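Putative epimerase (PDB 4LW8) probably catalyses an NAD(P)-dependent epimerase or dehydratase reaction on a nucleotide sugar, in keeping with a place in the biosynthesis of lipopolysaccharide O-antigen. Local coordinates at residues 225-230 against 312-317; 187-192 against 198-203. One frame throughout, in Å; residues are numbered along the deposited sequence.

In the fold
Both contacts gather round two neighbouring parallel strands, 180-189 and 221-226, of the large mixed sheet, and their centres lie about 8 Å apart on the same side of the chain's centre. Contact 2 comes first along the sequence: strand 180-189 ends, a short loop follows, and helix 198-207 folds back on it. Contact 1 opens later, where strand 221-226 passes into helix 227-240 and meets helix 308-321 from the far end of the chain. Backbone hydrogen bonds from Ser225 N to Asn187 O and from Val227 N to Thr189 O join the two, and Met315 touches Thr189. The C-terminal helix 308-321 is thereby packed against two strands of the Rossmann-type sheet.

Contact 1: residues 225-230 against 312-317; sequences SDVRDV and LRWMVD
At a strand-to-helix junction of the Rossmann-type epimerase fold, where strand 221-226 gives way to helix 227-240, Arg228 lays its guanidinium flat on the indole of Trp314 from the C-terminal helix 308-321. Asp226 is the N-cap of helix 227-240. Its OD1 takes the backbone N-H of Arg228 through the anti lone pair, at 2.8 Å from Arg228 N. The same carboxylate then holds the arginine side-on: Arg228 NE donates to Asp226 OD1, and Arg228 NH2 forms a salt bridge to Asp226 OD2 at 2.7 Å. Both bonds are almost straight and lie in the guanidinium plane, so together they fix its rotation, while OD1 serves two donors at once. A bend at chi3 (-63°) brings the guanidinium back to the aspartate.

Held this way, the guanidinium stacks on the indole with the planes 13° apart, and Arg228 CZ sits 3.6 Å from the centroid of the six-membered ring in a cation-pi contact. Arg228 CD adds a CH-pi contact over the same ring. Trp314 gets there with its CG anti to the backbone N (chi1 174°), which points the indole at the start of helix 227-240. Val227 CG1 meets the rim near the ring plane, 4.1 Å from Trp314 CH2. Thr311 OG1, three residues earlier on the tryptophan's helix, hydrogen-bonds to Asp226 OD2, so the carboxylate is tied to both helices. The nearest approach of the stack is Arg228 NH2 to Trp314 CE3, 3.4 Å.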
ATOM      1  N   SER A 225       2.109  25.787  -1.941  1.00 27.38           N
ATOM      2  CA  SER A 225       0.860  26.471  -1.571  1.00 24.94           C
ATOM      3  C   SER A 225       0.922  27.018  -0.160  1.00 26.40           C
ATOM      4  O   SER A 225       1.726  26.580   0.671  1.00 28.95           O
ATOM      5  CB  SER A 225      -0.352  25.522  -1.679  1.00 25.94           C
ATOM      6  OG  SER A 225      -0.520  25.039  -3.003  1.00 35.25           O
ATOM      7  N   ASP A 226       0.052  27.978   0.099  1.00 24.54           N
ATOM      8  CA  ASP A 226      -0.173  28.518   1.421  1.00 28.11           C
ATOM      9  C   ASP A 226      -1.111  27.564   2.167  1.00 31.25           C
ATOM     10  O   ASP A 226      -2.149  27.173   1.628  1.00 32.48           O
ATOM     11  CB  ASP A 226      -0.781  29.927   1.294  1.00 27.08           C
ATOM     12  CG  ASP A 226      -0.803  30.681   2.594  1.00 30.30           C
ATOM     13  OD1 ASP A 226      -1.386  30.178   3.578  1.00 35.18           O
ATOM     14  OD2 ASP A 226      -0.236  31.795   2.621  1.00 31.74           O
ATOM     15  N   VAL A 227      -0.745  27.180   3.386  1.00 29.20           N
ATOM     16  CA  VAL A 227      -1.582  26.306   4.215  1.00 23.66           C
ATOM     17  C   VAL A 227      -3.027  26.850   4.360  1.00 28.81           C
ATOM     18  O   VAL A 227      -3.990  26.076   4.431  1.00 27.74           O
ATOM     19  CB  VAL A 227      -0.945  26.091   5.624  1.00 27.71           C
ATOM     20  CG1 VAL A 227      -0.849  27.413   6.406  1.00 24.99           C
ATOM     21  CG2 VAL A 227      -1.713  25.042   6.414  1.00 26.52           C
ATOM     22  N   ARG A 228      -3.188  28.170   4.350  1.00 29.37           N
ATOM     23  CA  ARG A 228      -4.518  28.752   4.454  1.00 28.50           C
ATOM     24  C   ARG A 228      -5.360  28.431   3.211  1.00 32.31           C
ATOM     25  O   ARG A 228      -6.549  28.140   3.330  1.00 29.11           O
ATOM     26  CB  ARG A 228      -4.428  30.265   4.663  1.00 29.31           C
ATOM     27  CG  ARG A 228      -3.867  30.657   6.016  1.00 33.70           C
ATOM     28  CD  ARG A 228      -3.502  32.117   6.088  1.00 31.77           C
ATOM     29  NE  ARG A 228      -2.442  32.452   5.140  1.00 36.47           N
ATOM     30  CZ  ARG A 228      -1.948  33.677   4.997  1.00 38.25           C
ATOM     31  NH1 ARG A 228      -2.417  34.671   5.749  1.00 33.98           N
ATOM     32  NH2 ARG A 228      -0.992  33.908   4.111  1.00 37.72           N
ATOM     33  N   ASP A 229      -4.739  28.444   2.032  1.00 29.98           N
ATOM     34  CA  ASP A 229      -5.417  28.046   0.797  1.00 33.36           C
ATOM     35  C   ASP A 229      -5.757  26.563   0.809  1.00 33.13           C
ATOM     36  O   ASP A 229      -6.817  26.147   0.332  1.00 36.85           O
ATOM     37  CB  ASP A 229      -4.555  28.324  -0.444  1.00 29.70           C
ATOM     38  CG  ASP A 229      -4.285  29.804  -0.673  1.00 33.85           C
ATOM     39  OD1 ASP A 229      -4.935  30.660  -0.038  1.00 38.81           O
ATOM     40  OD2 ASP A 229      -3.431  30.113  -1.529  1.00 34.03           O
ATOM     41  N   VAL A 230      -4.835  25.756   1.325  1.00 27.13           N
ATOM     42  CA  VAL A 230      -5.030  24.307   1.321  1.00 22.78           C
ATOM     43  C   VAL A 230      -6.225  23.932   2.215  1.00 27.99           C
ATOM     44  O   VAL A 230      -7.101  23.157   1.824  1.00 26.28           O
ATOM     45  CB  VAL A 230      -3.756  23.569   1.784  1.00 27.71           C
ATOM     46  CG1 VAL A 230      -4.046  22.094   2.103  1.00 24.87           C
ATOM     47  CG2 VAL A 230      -2.619  23.705   0.732  1.00 20.26           C
ATOM     48  N   LEU A 312       5.452  34.025   2.023  1.00 34.42           N
ATOM     49  CA  LEU A 312       6.793  34.093   2.581  1.00 32.80           C
ATOM     50  C   LEU A 312       6.955  35.327   3.475  1.00 35.17           C
ATOM     51  O   LEU A 312       7.618  35.260   4.506  1.00 37.70           O
ATOM     52  CB  LEU A 312       7.838  34.088   1.462  1.00 36.25           C
ATOM     53  CG  LEU A 312       8.000  32.772   0.686  1.00 34.01           C
ATOM     54  CD1 LEU A 312       8.837  32.965  -0.577  1.00 30.94           C
ATOM     55  CD2 LEU A 312       8.615  31.701   1.575  1.00 28.53           C
ATOM     56  N   ARG A 313       6.347  36.444   3.089  1.00 35.92           N
ATOM     57  CA  ARG A 313       6.452  37.665   3.890  1.00 36.62           C
ATOM     58  C   ARG A 313       5.729  37.458   5.215  1.00 43.29           C
ATOM     59  O   ARG A 313       6.205  37.866   6.275  1.00 38.16           O
ATOM     60  CB  ARG A 313       5.867  38.872   3.152  1.00 41.37           C
ATOM     61  CG  ARG A 313       6.160  40.197   3.856  1.00 54.04           C
ATOM     62  CD  ARG A 313       5.635  41.401   3.089  1.00 58.00           C
ATOM     63  NE  ARG A 313       6.367  41.648   1.846  1.00 62.85           N
ATOM     64  CZ  ARG A 313       7.528  42.300   1.769  1.00 59.93           C
ATOM     65  NH1 ARG A 313       8.109  42.763   2.868  1.00 59.66           N
ATOM     66  NH2 ARG A 313       8.109  42.484   0.590  1.00 52.30           N
ATOM     67  N   TRP A 314       4.572  36.813   5.125  1.00 43.39           N
ATOM     68  CA  TRP A 314       3.782  36.425   6.279  1.00 38.85           C
ATOM     69  C   TRP A 314       4.644  35.650   7.276  1.00 38.12           C
ATOM     70  O   TRP A 314       4.668  35.968   8.466  1.00 36.44           O
ATOM     71  CB  TRP A 314       2.592  35.594   5.806  1.00 38.39           C
ATOM     72  CG  TRP A 314       1.729  34.976   6.869  1.00 38.41           C
ATOM     73  CD1 TRP A 314       1.201  35.592   7.970  1.00 45.45           C
ATOM     74  CD2 TRP A 314       1.226  33.636   6.881  1.00 35.09           C
ATOM     75  NE1 TRP A 314       0.428  34.704   8.683  1.00 35.02           N
ATOM     76  CE2 TRP A 314       0.422  33.500   8.033  1.00 33.39           C
ATOM     77  CE3 TRP A 314       1.388  32.534   6.034  1.00 32.40           C
ATOM     78  CZ2 TRP A 314      -0.213  32.302   8.363  1.00 36.57           C
ATOM     79  CZ3 TRP A 314       0.747  31.345   6.360  1.00 34.92           C
ATOM     80  CH2 TRP A 314      -0.036  31.237   7.513  1.00 27.58           C
ATOM     81  N   MET A 315       5.386  34.663   6.771  1.00 33.13           N
ATOM     82  CA  MET A 315       6.247  33.818   7.606  1.00 36.18           C
ATOM     83  C   MET A 315       7.458  34.583   8.173  1.00 39.37           C
ATOM     84  O   MET A 315       7.814  34.416   9.344  1.00 36.84           O
ATOM     85  CB  MET A 315       6.712  32.592   6.801  1.00 26.84           C
ATOM     86  CG  MET A 315       5.550  31.668   6.371  1.00 26.79           C
ATOM     87  SD  MET A 315       5.998  30.443   5.117  1.00 30.59           S
ATOM     88  CE  MET A 315       7.214  29.453   5.983  1.00 27.33           C
ATOM     89  N   VAL A 316       8.110  35.393   7.340  1.00 39.49           N
ATOM     90  CA  VAL A 316       9.246  36.187   7.802  1.00 35.60           C
ATOM     91  C   VAL A 316       8.802  37.137   8.916  1.00 38.78           C
ATOM     92  O   VAL A 316       9.439  37.216   9.962  1.00 41.68           O
ATOM     93  CB  VAL A 316       9.897  37.004   6.664  1.00 38.21           C
ATOM     94  CG1 VAL A 316      10.863  38.050   7.245  1.00 35.15           C
ATOM     95  CG2 VAL A 316      10.638  36.079   5.691  1.00 34.48           C
ATOM     96  N   ASP A 317       7.696  37.836   8.687  1.00 35.65           N
ATOM     97  CA  ASP A 317       7.169  38.777   9.671  1.00 46.40           C
ATOM     98  C   ASP A 317       6.856  38.080  10.993  1.00 47.02           C
ATOM     99  O   ASP A 317       7.142  38.607  12.060  1.00 50.67           O
ATOM    100  CB  ASP A 317       5.913  39.477   9.142  1.00 50.11           C
ATOM    101  CG  ASP A 317       6.215  40.456   8.020  1.00 55.08           C
ATOM    102  OD1 ASP A 317       7.391  40.848   7.861  1.00 57.20           O
ATOM    103  OD2 ASP A 317       5.264  40.857   7.316  1.00 59.73           O
TER

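Contact 2: residues 187-192 against 198-203; sequences NYTGVG and LLPKLV
Thr189, the last residue of strand 180-189 in the large mixed sheet of the Rossmann-type fold, turns its side chain to the first turn of helix 198-207, against Leu199 and Pro200. The strand and the helix are joined by a short loop, so this is a local strand-loop-helix packing, and all three touching residues are buried.

From CB, which is directed at the helix, the threonine forks. The hydroxyl stands anti to the backbone N (chi1 -167°), which leaves the methyl between the backbone N and the carbonyl carbon. Each branch has its own neighbour. Thr189 CG2 runs into Leu199, coming 3.7 Å from the methyl Leu199 CD2 and 4.1 Å from Leu199 CB, and the two side chains cross at about a right angle. Thr189 OG1 goes to the proline instead and lies alongside its ring, 3.4 Å from Pro200 CG and equally far from Pro200 CD. No hydrogen bond crosses between the segments; Thr189 OG1 is hydrogen-bonded to Gln193 OE1 in the intervening loop, while Gln193 NE2 is hydrogen-bonded to Tyr188 O. One glutamine amide thus ties the loop to the end of the strand.

Beyond the threonine the chain enters Gly190, at phi 160° and psi -178°, where a CB would collide with the carbonyl oxygen of Thr189. On the other side of the contact, Leu199 also reaches Phe224 of strand 221-226, while Met315 of helix 308-321 packs on Thr189 itself. The helix begins with backbone hydrogen bonds from Leu202 N to Leu198 O and from Val203 N to Leu199 O, the latter 2.8 Å long.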
ATOM      1  N   ASN A 187       3.220  20.359  -2.001  1.00 25.23           N
ATOM      2  CA  ASN A 187       3.934  21.057  -0.925  1.00 22.97           C
ATOM      3  C   ASN A 187       3.203  22.292  -0.453  1.00 28.05           C
ATOM      4  O   ASN A 187       2.749  23.102  -1.262  1.00 27.12           O
ATOM      5  CB  ASN A 187       5.343  21.474  -1.371  1.00 24.13           C
ATOM      6  CG  ASN A 187       6.072  20.352  -2.077  1.00 47.05           C
ATOM      7  OD1 ASN A 187       6.654  19.487  -1.430  1.00 39.20           O
ATOM      8  ND2 ASN A 187       6.007  20.336  -3.410  1.00 46.39           N
ATOM      9  N   TYR A 188       3.120  22.465   0.860  1.00 23.55           N
ATOM     10  CA  TYR A 188       2.533  23.684   1.380  1.00 26.96           C
ATOM     11  C   TYR A 188       3.186  24.072   2.686  1.00 25.04           C
ATOM     12  O   TYR A 188       3.800  23.244   3.374  1.00 25.53           O
ATOM     13  CB  TYR A 188       1.013  23.541   1.542  1.00 24.22           C
ATOM     14  CG  TYR A 188       0.542  22.512   2.561  1.00 28.67           C
ATOM     15  CD1 TYR A 188       0.274  22.883   3.879  1.00 28.05           C
ATOM     16  CD2 TYR A 188       0.333  21.180   2.200  1.00 21.24           C
ATOM     17  CE1 TYR A 188      -0.180  21.957   4.813  1.00 23.84           C
ATOM     18  CE2 TYR A 188      -0.119  20.249   3.124  1.00 25.11           C
ATOM     19  CZ  TYR A 188      -0.377  20.644   4.431  1.00 25.49           C
ATOM     20  OH  TYR A 188      -0.835  19.724   5.348  1.00 24.22           O
ATOM     21  N   THR A 189       3.069  25.346   3.017  1.00 26.64           N
ATOM     22  CA  THR A 189       3.800  25.876   4.146  1.00 27.46           C
ATOM     23  C   THR A 189       3.073  27.088   4.705  1.00 28.99           C
ATOM     24  O   THR A 189       2.020  27.479   4.199  1.00 29.36           O
ATOM     25  CB  THR A 189       5.248  26.249   3.755  1.00 29.90           C
ATOM     26  OG1 THR A 189       6.019  26.466   4.941  1.00 32.20           O
ATOM     27  CG2 THR A 189       5.277  27.520   2.892  1.00 30.53           C
ATOM     28  N   GLY A 190       3.617  27.663   5.772  1.00 22.60           N
ATOM     29  CA  GLY A 190       2.982  28.802   6.403  1.00 26.56           C
ATOM     30  C   GLY A 190       3.488  28.945   7.817  1.00 28.68           C
ATOM     31  O   GLY A 190       4.344  28.165   8.244  1.00 27.71           O
ATOM     32  N   VAL A 191       2.966  29.930   8.542  1.00 28.23           N
ATOM     33  CA  VAL A 191       3.403  30.187   9.912  1.00 36.50           C
ATOM     34  C   VAL A 191       3.089  28.995  10.816  1.00 37.01           C
ATOM     35  O   VAL A 191       1.947  28.530  10.866  1.00 31.07           O
ATOM     36  CB  VAL A 191       2.738  31.469  10.478  1.00 31.77           C
ATOM     37  CG1 VAL A 191       2.972  31.609  11.992  1.00 33.10           C
ATOM     38  CG2 VAL A 191       3.249  32.693   9.736  1.00 30.91           C
ATOM     39  N   GLY A 192       4.115  28.499  11.513  1.00 33.59           N
ATOM     40  CA  GLY A 192       3.961  27.386  12.434  1.00 32.33           C
ATOM     41  C   GLY A 192       4.537  26.052  11.954  1.00 33.35           C
ATOM     42  O   GLY A 192       4.650  25.107  12.733  1.00 36.29           O
ATOM     43  N   LEU A 198      11.737  22.668   4.023  1.00 36.70           N
ATOM     44  CA  LEU A 198      12.656  23.547   3.306  1.00 32.95           C
ATOM     45  C   LEU A 198      12.324  25.052   3.409  1.00 28.80           C
ATOM     46  O   LEU A 198      13.171  25.855   3.799  1.00 32.64           O
ATOM     47  CB  LEU A 198      12.708  23.134   1.836  1.00 39.75           C
ATOM     48  CG  LEU A 198      13.730  23.926   1.025  1.00 45.16           C
ATOM     49  CD1 LEU A 198      15.099  23.783   1.656  1.00 42.40           C
ATOM     50  CD2 LEU A 198      13.746  23.448  -0.412  1.00 55.70           C
ATOM     51  N   LEU A 199      11.108  25.444   3.061  1.00 25.99           N
ATOM     52  CA  LEU A 199      10.767  26.872   3.078  1.00 30.21           C
ATOM     53  C   LEU A 199      10.861  27.498   4.489  1.00 31.90           C
ATOM     54  O   LEU A 199      11.409  28.598   4.630  1.00 34.65           O
ATOM     55  CB  LEU A 199       9.380  27.105   2.447  1.00 33.08           C
ATOM     56  CG  LEU A 199       9.412  27.528   0.960  1.00 39.87           C
ATOM     57  CD1 LEU A 199      10.284  26.611   0.118  1.00 39.74           C
ATOM     58  CD2 LEU A 199       8.015  27.610   0.353  1.00 36.67           C
ATOM     59  N   PRO A 200      10.351  26.811   5.537  1.00 31.27           N
ATOM     60  CA  PRO A 200      10.599  27.368   6.877  1.00 31.22           C
ATOM     61  C   PRO A 200      12.090  27.481   7.237  1.00 33.80           C
ATOM     62  O   PRO A 200      12.486  28.410   7.950  1.00 33.64           O
ATOM     63  CB  PRO A 200       9.880  26.379   7.803  1.00 28.96           C
ATOM     64  CG  PRO A 200       8.730  25.876   6.948  1.00 26.82           C
ATOM     65  CD  PRO A 200       9.331  25.741   5.572  1.00 29.24           C
ATOM     66  N   LYS A 201      12.908  26.565   6.733  1.00 31.21           N
ATOM     67  CA  LYS A 201      14.355  26.645   6.944  1.00 30.83           C
ATOM     68  C   LYS A 201      14.917  27.919   6.305  1.00 32.53           C
ATOM     69  O   LYS A 201      15.656  28.674   6.945  1.00 33.64           O
ATOM     70  CB  LYS A 201      15.037  25.398   6.372  1.00 31.60           C
ATOM     71  CG  LYS A 201      16.548  25.284   6.619  1.00 46.07           C
ATOM     72  CD  LYS A 201      17.162  24.205   5.705  1.00 49.46           C
ATOM     73  CE  LYS A 201      18.685  24.142   5.820  1.00 56.72           C
ATOM     74  NZ  LYS A 201      19.310  23.214   4.815  1.00 59.54           N
ATOM     75  N   LEU A 202      14.527  28.172   5.055  1.00 30.39           N
ATOM     76  CA  LEU A 202      14.924  29.380   4.332  1.00 31.12           C
ATOM     77  C   LEU A 202      14.440  30.630   5.061  1.00 30.72           C
ATOM     78  O   LEU A 202      15.207  31.574   5.266  1.00 34.14           O
ATOM     79  CB  LEU A 202      14.367  29.366   2.908  1.00 34.58           C
ATOM     80  CG  LEU A 202      15.203  28.758   1.778  1.00 48.15           C
ATOM     81  CD1 LEU A 202      15.862  27.476   2.216  1.00 55.82           C
ATOM     82  CD2 LEU A 202      14.314  28.497   0.577  1.00 44.56           C
ATOM     83  N   VAL A 203      13.163  30.640   5.444  1.00 30.91           N
ATOM     84  CA  VAL A 203      12.595  31.781   6.169  1.00 32.69           C
ATOM     85  C   VAL A 203      13.343  32.032   7.486  1.00 34.38           C
ATOM     86  O   VAL A 203      13.681  33.173   7.805  1.00 37.66           O
ATOM     87  CB  VAL A 203      11.084  31.573   6.446  1.00 34.57           C
ATOM     88  CG1 VAL A 203      10.563  32.565   7.497  1.00 32.24           C
ATOM     89  CG2 VAL A 203      10.299  31.693   5.153  1.00 34.84           C
TER